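Local coordinates for TerD domain-containing protein (Streptomyces coelicolor A3, PDB 2QZ7) that is of unknown function but, as a homologue of the telluride resistance protein TerD, may take part in a related stress response and binds sodium ions in the crystal, at residues A48-A53 against R59-V64; V111-H114 against H119-F122; V130-A133 against L139-D142; A150-V155 against V180-E185. All coordinates share one frame; numbering follows the deposited sequence.

Interaction 1 of 4, residues A48-A53 against R59-V64; sequences ATTYAA and RPVYVV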
loop_
_atom_site.group_PDB
_atom_site.type_symbol
_atom_site.label_atom_id
_atom_site.label_comp_id
_atom_site.label_asym_id
_atom_site.label_seq_id
_atom_site.Cartn_x
_atom_site.Cartn_y
_atom_site.Cartn_z
ATOM N N ALA A 48 -0.903 -0.691 -4.563
ATOM C CA ALA A 48 -0.333 -2.049 -4.598
ATOM C C ALA A 48 0.174 -2.396 -6.001
ATOM O O ALA A 48 -0.286 -1.822 -6.994
ATOM C CB ALA A 48 -1.379 -3.103 -4.158
ATOM N N THR A 49 1.136 -3.315 -6.048
ATOM C CA THR A 49 1.671 -3.883 -7.297
ATOM C C THR A 49 1.754 -5.351 -7.179
ATOM O O THR A 49 1.940 -5.865 -6.093
ATOM C CB THR A 49 3.059 -3.342 -7.606
ATOM O OG1 THR A 49 3.755 -3.192 -6.368
ATOM C CG2 THR A 49 2.945 -1.909 -8.274
ATOM N N THR A 50 1.625 -6.020 -8.320
ATOM C CA THR A 50 1.698 -7.468 -8.424
ATOM C C THR A 50 2.950 -7.789 -9.260
ATOM O O THR A 50 3.415 -6.930 -10.070
ATOM C CB THR A 50 0.431 -8.018 -9.143
ATOM O OG1 THR A 50 0.298 -7.363 -10.413
ATOM C CG2 THR A 50 -0.812 -7.702 -8.318
ATOM N N TYR A 51 3.500 -8.982 -9.006
ATOM C CA TYR A 51 4.766 -9.474 -9.595
ATOM C C TYR A 51 4.594 -10.915 -10.071
ATOM O O TYR A 51 3.979 -11.736 -9.375
ATOM C CB TYR A 51 5.951 -9.345 -8.602
ATOM C CG TYR A 51 6.109 -7.894 -8.203
ATOM C CD1 TYR A 51 6.929 -7.025 -8.955
ATOM C CD2 TYR A 51 5.376 -7.357 -7.138
ATOM C CE1 TYR A 51 7.028 -5.674 -8.623
ATOM C CE2 TYR A 51 5.454 -5.998 -6.819
ATOM C CZ TYR A 51 6.291 -5.162 -7.572
ATOM O OH TYR A 51 6.389 -3.803 -7.273
ATOM N N ALA A 52 5.113 -11.177 -11.276
ATOM C CA ALA A 52 5.107 -12.486 -11.938
ATOM C C ALA A 52 5.920 -13.496 -11.153
ATOM O O ALA A 52 6.959 -13.146 -10.579
ATOM C CB ALA A 52 5.680 -12.374 -13.357
ATOM N N ALA A 53 5.445 -14.745 -11.155
ATOM C CA ALA A 53 6.188 -15.880 -10.602
ATOM C C ALA A 53 7.617 -15.923 -11.139
ATOM O O ALA A 53 8.555 -16.074 -10.349
ATOM C CB ALA A 53 5.471 -17.193 -10.882
ATOM N N ARG A 59 9.631 -5.756 -12.842
ATOM C CA ARG A 59 8.645 -4.726 -13.075
ATOM C C ARG A 59 7.321 -5.229 -12.568
ATOM O O ARG A 59 7.043 -6.435 -12.687
ATOM C CB ARG A 59 8.454 -4.458 -14.549
ATOM C CG ARG A 59 9.617 -4.095 -15.268
ATOM C CD ARG A 59 9.206 -3.789 -16.695
ATOM N NE ARG A 59 10.334 -3.123 -17.309
ATOM C CZ ARG A 59 10.506 -1.803 -17.297
ATOM N NH1 ARG A 59 9.570 -1.009 -16.794
ATOM N NH2 ARG A 59 11.612 -1.321 -17.855
ATOM N N PRO A 60 6.479 -4.305 -12.052
ATOM C CA PRO A 60 5.127 -4.679 -11.700
ATOM C C PRO A 60 4.388 -5.249 -12.915
ATOM O O PRO A 60 4.600 -4.782 -14.038
ATOM C CB PRO A 60 4.474 -3.338 -11.311
ATOM C CG PRO A 60 5.569 -2.430 -10.958
ATOM C CD PRO A 60 6.776 -2.884 -11.739
ATOM N N VAL A 61 3.501 -6.223 -12.673
ATOM C CA VAL A 61 2.611 -6.729 -13.731
ATOM C C VAL A 61 1.509 -5.665 -13.860
ATOM O O VAL A 61 1.115 -5.280 -14.965
ATOM C CB VAL A 61 2.005 -8.113 -13.385
ATOM C CG1 VAL A 61 0.963 -8.527 -14.428
ATOM C CG2 VAL A 61 3.162 -9.212 -13.276
ATOM N N TYR A 62 1.035 -5.149 -12.728
ATOM C CA TYR A 62 0.173 -3.970 -12.806
ATOM C C TYR A 62 0.178 -3.218 -11.492
ATOM O O TYR A 62 0.618 -3.754 -10.481
ATOM C CB TYR A 62 -1.278 -4.370 -13.224
ATOM C CG TYR A 62 -1.951 -5.394 -12.353
ATOM C CD1 TYR A 62 -2.514 -5.022 -11.120
ATOM C CD2 TYR A 62 -2.057 -6.745 -12.765
ATOM C CE1 TYR A 62 -3.150 -5.948 -10.303
ATOM C CE2 TYR A 62 -2.680 -7.688 -11.954
ATOM C CZ TYR A 62 -3.229 -7.292 -10.734
ATOM O OH TYR A 62 -3.854 -8.216 -9.934
ATOM N N VAL A 63 -0.347 -1.986 -11.519
ATOM C CA VAL A 63 -0.402 -1.111 -10.363
ATOM C C VAL A 63 -1.871 -0.925 -10.013
ATOM O O VAL A 63 -2.732 -0.829 -10.919
ATOM C CB VAL A 63 0.274 0.307 -10.682
ATOM C CG1 VAL A 63 0.075 1.348 -9.498
ATOM C CG2 VAL A 63 1.771 0.113 -11.079
ATOM N N VAL A 64 -2.188 -0.924 -8.707
ATOM C CA VAL A 64 -3.559 -0.753 -8.270
ATOM C C VAL A 64 -3.584 0.468 -7.334
ATOM O O VAL A 64 -2.756 0.575 -6.423
ATOM C CB VAL A 64 -4.176 -2.009 -7.518
ATOM C CG1 VAL A 64 -5.672 -1.769 -7.161
ATOM C CG2 VAL A 64 -4.063 -3.317 -8.352
HETATM O O HOH W 1 7.242 -9.057 -12.210
#
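The beta hairpin of strands 44-52 and 62-64 is laced together at A48 and V64, an antiparallel hydrogen-bonded pair. A48 N donates to V64 O over 2.9 Å, and V64 N donates in return to A48 O. At the next step T49 and V63 make a non-hydrogen-bonded pair whose side chains run alongside each other, pointing the same way, with T49 CG2 3.7 Å from V63 CG2. That methyl also lies against P60 CB.

T50 turns to the other face of the sheet and meets an aromatic ring. With chi1 at 56°, Y62 CG stands between its own backbone N and carbonyl carbon, and the ring folds back over T50. T50 OG1 sits above the centre of the ring, 3.2 Å from its plane, while T50 CG2 reaches Y62 CZ at 3.4 Å. The phenol oxygen of Y62 is hydrogen-bonded to D72. In the fold, strand 62-64 is an outermost strand of a five-stranded antiparallel sheet, and strand 44-52 is flanked beyond it by strand 104-113.

Nearer the turn the pairing becomes irregular. V61 N still reaches T50 O at 2.7 Å, but it approaches 36° above the carbonyl plane. Y51 lies beside P60, its CE1 3.7 Å from P60 N, and its ring also makes a cation-pi contact with R106. Y51 OH and T49 OG1 share a hydrogen bond of 2.9 Å, which ties the two hydroxyls to each other. Beside the connecting loop a water accepts from A52 N and donates to R59 O, bridging the two segments.

Interaction 2 of 4, residues V111-H114 against H119-F122; sequences VAIH and HKTF. With NA (sodium ion), chain E; EDO (1,2-ethanediol), chain F.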
loop_
_atom_site.group_PDB
_atom_site.type_symbol
_atom_site.label_atom_id
_atom_site.label_comp_id
_atom_site.label_asym_id
_atom_site.label_seq_id
_atom_site.Cartn_x
_atom_site.Cartn_y
_atom_site.Cartn_z
ATOM N N VAL A 111 1.808 2.942 0.961
ATOM C CA VAL A 111 1.086 4.184 1.051
ATOM C C VAL A 111 2.009 5.276 0.552
ATOM O O VAL A 111 3.181 5.373 0.952
ATOM C CB VAL A 111 0.575 4.452 2.495
ATOM C CG1 VAL A 111 -0.016 5.885 2.642
ATOM C CG2 VAL A 111 -0.492 3.403 2.922
ATOM N N ALA A 112 1.483 6.099 -0.346
ATOM C CA ALA A 112 2.238 7.222 -0.896
ATOM C C ALA A 112 1.579 8.581 -0.611
ATOM O O ALA A 112 0.355 8.709 -0.691
ATOM C CB ALA A 112 2.451 7.037 -2.414
ATOM N N ILE A 113 2.400 9.578 -0.293
ATOM C CA ILE A 113 1.928 10.954 -0.107
ATOM C C ILE A 113 2.166 11.726 -1.385
ATOM O O ILE A 113 3.275 11.693 -1.925
ATOM C CB ILE A 113 2.646 11.653 1.099
ATOM C CG1 ILE A 113 2.530 10.769 2.359
ATOM C CG2 ILE A 113 2.082 13.056 1.350
ATOM C CD1 ILE A 113 3.516 11.167 3.468
ATOM N N HIS A 114 1.147 12.430 -1.879
ATOM C CA HIS A 114 1.352 13.357 -3.011
ATOM C C HIS A 114 2.296 14.505 -2.700
ATOM O O HIS A 114 2.299 15.075 -1.588
ATOM C CB HIS A 114 0.031 13.798 -3.639
ATOM C CG HIS A 114 -0.670 12.658 -4.325
ATOM N ND1 HIS A 114 -0.867 12.607 -5.683
ATOM C CD2 HIS A 114 -1.177 11.507 -3.831
ATOM C CE1 HIS A 114 -1.493 11.490 -5.997
ATOM N NE2 HIS A 114 -1.684 10.799 -4.890
ATOM N N HIS A 119 7.563 19.114 -0.784
ATOM C CA HIS A 119 8.103 17.930 -0.094
ATOM C C HIS A 119 7.346 17.589 1.197
ATOM O O HIS A 119 7.405 18.341 2.171
ATOM C CB HIS A 119 9.618 18.085 0.172
ATOM C CG HIS A 119 10.223 16.968 0.980
ATOM N ND1 HIS A 119 10.400 15.690 0.486
ATOM C CD2 HIS A 119 10.697 16.947 2.248
ATOM C CE1 HIS A 119 10.954 14.932 1.414
ATOM N NE2 HIS A 119 11.144 15.672 2.494
ATOM N N LYS A 120 6.647 16.450 1.201
ATOM C CA LYS A 120 5.779 16.116 2.335
ATOM C C LYS A 120 5.955 14.661 2.808
ATOM O O LYS A 120 5.870 13.719 2.023
ATOM C CB LYS A 120 4.327 16.432 1.972
ATOM C CG LYS A 120 3.319 16.343 3.101
ATOM C CD LYS A 120 1.882 16.393 2.561
ATOM C CE LYS A 120 1.472 17.840 2.212
ATOM N NZ LYS A 120 0.067 17.909 1.651
ATOM N N THR A 121 6.221 14.495 4.101
ATOM C CA THR A 121 6.512 13.176 4.668
ATOM C C THR A 121 5.394 12.753 5.642
ATOM O O THR A 121 4.483 13.531 5.922
ATOM C CB THR A 121 7.854 13.187 5.401
ATOM O OG1 THR A 121 7.726 13.980 6.586
ATOM C CG2 THR A 121 8.987 13.782 4.520
ATOM N N PHE A 122 5.482 11.524 6.155
ATOM C CA PHE A 122 4.519 10.982 7.114
ATOM C C PHE A 122 4.500 11.763 8.420
ATOM O O PHE A 122 3.454 11.813 9.105
ATOM C CB PHE A 122 4.771 9.484 7.365
ATOM C CG PHE A 122 4.350 8.609 6.217
ATOM C CD1 PHE A 122 3.020 8.232 6.067
ATOM C CD2 PHE A 122 5.284 8.169 5.271
ATOM C CE1 PHE A 122 2.622 7.435 4.975
ATOM C CE2 PHE A 122 4.922 7.388 4.195
ATOM C CZ PHE A 122 3.565 6.991 4.040
HETATM NA NA NA E . 2.179 10.956 10.598
HETATM C C1 EDO F . 1.555 13.969 -7.855
HETATM O O1 EDO F . 0.151 14.221 -7.735
HETATM C C2 EDO F . 2.039 14.032 -6.439
HETATM O O2 EDO F . 3.430 13.808 -6.376
HETATM O O HOH W 2 3.729 9.496 11.123
#
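The F122 ring takes I113 CD1 on one face and V111 O at its edge. The methyl stands over the centre of the ring, 3.7 Å above the plane, as a CH-pi contact; I113 CG1, beside the backbone N and anti to the carbonyl carbon (chi1 -52°), carries it there. V111 O lies near the ring plane, 3.5 Å from F122 CZ, and V111 CG1 touches the neighbouring CE1 obliquely. The ring also stacks with F144. The other flat group, the H114 imidazole, has O1 of an ethanediol in its plane, hydrogen-bonded to ND1 at 2.8 Å; its NE2 is hydrogen-bonded to D45 OD2, and the ring stacks with H43.

I113 buries more surface here than any other residue. Its CD1 is pressed against the T121-F122 peptide, 3.3 Å from F122 N, and its CG2 meets K120 CD at 3.6 Å where the two side chains cross at about a right angle. This is where strand 104-113 runs out and the chain loops back toward strand 129-134. The returning segment does not pair with the strand: I113 and F122 form backbone hydrogen bonds to T151 and A150 instead, while Q115 NE2 links I113 O to K120 O.

The carbonyl of F122 binds a sodium ion, O to metal 2.1 Å, and V125 O, T128 OG1 and a water also bind the ion.

Interaction 3 of 4, residues V130-A133 against L139-D142; sequences VVVA and LLTD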
loop_
_atom_site.group_PDB
_atom_site.type_symbol
_atom_site.label_atom_id
_atom_site.label_comp_id
_atom_site.label_asym_id
_atom_site.label_seq_id
_atom_site.Cartn_x
_atom_site.Cartn_y
_atom_site.Cartn_z
ATOM N N VAL A 130 -2.383 2.801 9.371
ATOM C CA VAL A 130 -2.779 1.728 8.478
ATOM C C VAL A 130 -3.068 0.456 9.297
ATOM O O VAL A 130 -2.455 0.217 10.346
ATOM C CB VAL A 130 -1.686 1.513 7.358
ATOM C CG1 VAL A 130 -0.356 0.935 7.930
ATOM C CG2 VAL A 130 -2.216 0.690 6.196
ATOM N N VAL A 131 -4.025 -0.336 8.834
ATOM C CA VAL A 131 -4.276 -1.652 9.413
ATOM C C VAL A 131 -4.407 -2.670 8.288
ATOM O O VAL A 131 -5.180 -2.456 7.339
ATOM C CB VAL A 131 -5.576 -1.662 10.310
ATOM C CG1 VAL A 131 -5.896 -3.087 10.829
ATOM C CG2 VAL A 131 -5.449 -0.679 11.490
ATOM N N VAL A 132 -3.639 -3.764 8.397
ATOM C CA VAL A 132 -3.689 -4.864 7.470
ATOM C C VAL A 132 -4.341 -6.053 8.197
ATOM O O VAL A 132 -3.916 -6.428 9.289
ATOM C CB VAL A 132 -2.246 -5.220 7.000
ATOM C CG1 VAL A 132 -2.237 -6.395 6.022
ATOM C CG2 VAL A 132 -1.615 -3.985 6.381
ATOM N N ALA A 133 -5.371 -6.647 7.608
ATOM C CA ALA A 133 -6.081 -7.747 8.304
ATOM C C ALA A 133 -6.563 -8.804 7.351
ATOM O O ALA A 133 -6.778 -8.520 6.175
ATOM C CB ALA A 133 -7.257 -7.203 9.066
ATOM N N LEU A 139 -3.269 -8.327 11.019
ATOM C CA LEU A 139 -1.908 -8.681 10.565
ATOM C C LEU A 139 -0.880 -7.624 10.938
ATOM O O LEU A 139 0.194 -7.931 11.434
ATOM C CB LEU A 139 -1.880 -8.982 9.060
ATOM C CG LEU A 139 -2.707 -10.187 8.585
ATOM C CD1 LEU A 139 -2.642 -10.308 7.059
ATOM C CD2 LEU A 139 -2.230 -11.485 9.246
ATOM N N LEU A 140 -1.247 -6.364 10.759
ATOM C CA LEU A 140 -0.354 -5.261 11.053
ATOM C C LEU A 140 -1.193 -4.035 11.381
ATOM O O LEU A 140 -2.187 -3.810 10.712
ATOM C CB LEU A 140 0.528 -4.972 9.822
ATOM C CG LEU A 140 1.392 -3.700 9.810
ATOM C CD1 LEU A 140 2.518 -3.740 10.841
ATOM C CD2 LEU A 140 1.963 -3.492 8.441
ATOM N N THR A 141 -0.789 -3.281 12.419
ATOM C CA THR A 141 -1.224 -1.875 12.656
ATOM C C THR A 141 0.040 -1.011 12.741
ATOM O O THR A 141 0.980 -1.368 13.452
ATOM C CB THR A 141 -2.015 -1.726 13.989
ATOM O OG1 THR A 141 -3.174 -2.562 13.948
ATOM C CG2 THR A 141 -2.474 -0.271 14.232
ATOM N N ASP A 142 0.072 0.117 12.034
ATOM C CA ASP A 142 1.226 1.023 12.038
ATOM C C ASP A 142 0.855 2.508 11.912
ATOM O O ASP A 142 -0.050 2.863 11.171
ATOM C CB ASP A 142 2.141 0.683 10.875
ATOM C CG ASP A 142 3.593 0.924 11.189
ATOM O OD1 ASP A 142 4.126 1.997 10.826
ATOM O OD2 ASP A 142 4.208 0.022 11.788
#
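V132 packs against both L139 and L140, and its side chain can be followed atom by atom. CB lies 4.0 Å from L140 CB. From there the branches part: CG1, anti to the backbone N with chi1 at 179°, goes to L139, 4.0 Å from its CB and almost as near its CD1, while CG2 meets L140 CD2 at 4.2 Å.

One residue facing two is a classic beta bulge, and the backbone confirms it. V132 O accepts two bonds, from L139 N at 2.6 Å and from L140 N at 3.0 Å, each donor tilted 18° from the carbonyl plane. L139 has psi of -43°, far from an extended conformation, which lets both N-H groups turn to the same oxygen. V132 N in turn donates to L140 O.

Past the bulge the pairing is regular. V131 and T141 stand side by side as a non-hydrogen-bonded pair, with V131 CG2 3.8 Å from T141 OG1. V130 and D142 exchange two backbone hydrogen bonds, and V130 CG1 touches D142 CB at 3.9 Å. The carboxylate of D142 leads away from V130, with OD1 accepting from F144 N and OD2 in a salt bridge with R146.

The two strands form a hairpin at the edge of a five-stranded antiparallel sheet, strand 137-142 being outermost and strand 129-134 bonded on its other side to strand 26-31. V130, V132 and L140 share one face and pack on V155 of strand 152-160, in the second sheet of the sandwich, while L139 and L140 touch F168 of strand 166-175.

Interaction 4 of 4, residues A150-V155 against V180-E185; sequences ATAATV and VLFATE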
loop_
_atom_site.group_PDB
_atom_site.type_symbol
_atom_site.label_atom_id
_atom_site.label_comp_id
_atom_site.label_asym_id
_atom_site.label_seq_id
_atom_site.Cartn_x
_atom_site.Cartn_y
_atom_site.Cartn_z
ATOM N N ALA A 150 9.842 9.744 5.304
ATOM C CA ALA A 150 9.566 9.215 3.969
ATOM C C ALA A 150 8.379 9.898 3.306
ATOM O O ALA A 150 7.445 10.308 3.981
ATOM C CB ALA A 150 9.324 7.685 4.029
ATOM N N THR A 151 8.398 9.959 1.975
ATOM C CA THR A 151 7.268 10.471 1.188
ATOM C C THR A 151 6.290 9.343 0.835
ATOM O O THR A 151 5.114 9.554 0.523
ATOM C CB THR A 151 7.787 11.051 -0.097
ATOM O OG1 THR A 151 8.510 10.035 -0.805
ATOM C CG2 THR A 151 8.717 12.269 0.205
ATOM N N ALA A 152 6.798 8.129 0.908
ATOM C CA ALA A 152 6.032 6.952 0.574
ATOM C C ALA A 152 6.633 5.779 1.352
ATOM O O ALA A 152 7.795 5.851 1.781
ATOM C CB ALA A 152 6.050 6.702 -0.956
ATOM N N ALA A 153 5.847 4.726 1.554
ATOM C CA ALA A 153 6.309 3.531 2.291
ATOM C C ALA A 153 5.594 2.256 1.903
ATOM O O ALA A 153 4.369 2.233 1.800
ATOM C CB ALA A 153 6.173 3.742 3.805
ATOM N N THR A 154 6.334 1.159 1.763
ATOM C CA THR A 154 5.659 -0.161 1.672
ATOM C C THR A 154 5.223 -0.494 3.092
ATOM O O THR A 154 5.845 0.012 4.049
ATOM C CB THR A 154 6.598 -1.256 1.124
ATOM O OG1 THR A 154 7.813 -1.265 1.885
ATOM C CG2 THR A 154 6.927 -0.941 -0.316
ATOM N N VAL A 155 4.149 -1.282 3.256
ATOM C CA VAL A 155 3.759 -1.739 4.584
ATOM C C VAL A 155 3.681 -3.286 4.683
ATOM O O VAL A 155 3.920 -3.836 5.773
ATOM C CB VAL A 155 2.420 -1.088 5.129
ATOM C CG1 VAL A 155 2.410 0.478 4.974
ATOM C CG2 VAL A 155 1.235 -1.688 4.486
ATOM N N VAL A 180 3.897 8.066 -8.409
ATOM C CA VAL A 180 4.090 7.338 -9.671
ATOM C C VAL A 180 5.487 6.638 -9.678
ATOM O O VAL A 180 5.631 5.455 -10.024
ATOM C CB VAL A 180 3.971 8.276 -10.909
ATOM C CG1 VAL A 180 4.170 7.456 -12.196
ATOM C CG2 VAL A 180 2.571 8.983 -10.955
ATOM N N LEU A 181 6.508 7.391 -9.277
ATOM C CA LEU A 181 7.842 6.812 -9.174
ATOM C C LEU A 181 7.902 5.667 -8.138
ATOM O O LEU A 181 8.544 4.610 -8.388
ATOM C CB LEU A 181 8.883 7.889 -8.885
ATOM C CG LEU A 181 10.333 7.409 -9.009
ATOM C CD1 LEU A 181 10.632 6.824 -10.450
ATOM C CD2 LEU A 181 11.348 8.498 -8.661
ATOM N N PHE A 182 7.244 5.871 -6.993
ATOM C CA PHE A 182 7.168 4.861 -5.908
ATOM C C PHE A 182 6.674 3.529 -6.440
ATOM O O PHE A 182 7.249 2.470 -6.143
ATOM C CB PHE A 182 6.222 5.353 -4.804
ATOM C CG PHE A 182 5.938 4.354 -3.710
ATOM C CD1 PHE A 182 6.980 3.826 -2.928
ATOM C CD2 PHE A 182 4.624 3.944 -3.466
ATOM C CE1 PHE A 182 6.705 2.931 -1.897
ATOM C CE2 PHE A 182 4.326 3.074 -2.435
ATOM C CZ PHE A 182 5.368 2.565 -1.623
ATOM N N ALA A 183 5.651 3.581 -7.269
ATOM C CA ALA A 183 5.089 2.321 -7.776
ATOM C C ALA A 183 6.094 1.535 -8.587
ATOM O O ALA A 183 6.072 0.281 -8.554
ATOM C CB ALA A 183 3.759 2.575 -8.573
ATOM N N THR A 184 6.949 2.231 -9.338
ATOM C CA THR A 184 8.035 1.558 -10.115
ATOM C C THR A 184 9.141 0.902 -9.284
ATOM O O THR A 184 9.877 0.018 -9.780
ATOM C CB THR A 184 8.741 2.530 -11.101
ATOM O OG1 THR A 184 9.695 3.341 -10.386
ATOM C CG2 THR A 184 7.706 3.427 -11.819
ATOM N N GLU A 185 9.288 1.339 -8.040
ATOM C CA GLU A 185 10.452 0.910 -7.232
ATOM C C GLU A 185 10.047 0.192 -5.961
ATOM O O GLU A 185 10.893 -0.435 -5.337
ATOM C CB GLU A 185 11.362 2.094 -6.880
ATOM C CG GLU A 185 10.783 3.123 -5.960
ATOM C CD GLU A 185 11.726 4.305 -5.727
ATOM O OE1 GLU A 185 12.775 4.393 -6.387
ATOM O OE2 GLU A 185 11.423 5.160 -4.885
#
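A152 and F182 make the main contact by CH-pi packing. A152 CB stands 3.5 Å above the plane of the F182 ring, offset toward the rim, with CG and CD1 as its nearest ring atoms. F182 reaches that far because its CG is anti to the backbone N (chi1 174°), which carries the ring off the helix and onto the strand.

The remaining van der Waals contacts, mostly with backbone atoms, gather at the tip of the same ring. F182 CZ comes within 3.5 Å of A153 C. T154 N lies near the ring plane, at its edge, and T154 CG2 touches CZ more loosely at 4.1 Å.

Hydrogen bonds run within each side or to its neighbours. In the helical segment T184 OG1 donates to L181 O at 2.6 Å, in the carbonyl plane and on a lone pair, while E185 N bonds F182 O. On the strand side T154 OG1 is bonded to A171 O, and T151 OG1 to the carbonyls of F175 and S177. T151 and A152 together face F175, a classic beta bulge at the start of the strand.

Helix 179-185 follows strand 166-175 and packs on one face of its sheet, with the axis segments of helix 180-185 and strand 152-155 9.5 Å apart at an angle of 37°. F182 is the helix residue that meets the strand, and it also touches A112 of strand 104-113 and meets F175 of strand 166-175 edge to face.

Overall arrangement
Three of the four contacts share one sheet. Interactions 2 and 4 are joined directly, their centres about 9 Å apart: V111 N to A153 O and I113 N to T151 O, both 2.8 Å, are probable hydrogen bonds between strands 104-113 and 152-160. Interaction 1 meets the helix of interaction 4 on the same sheet, where P60 CG lies 3.7 Å from A183 O. Interaction 3 belongs to the opposing sheet and reaches interaction 4 through L140 CD2, 3.3 Å from V155 O. Interaction 2 supplies F122 to a sodium site; D142 of interaction 3 has its side chain about 9 Å from a bound sodium ion.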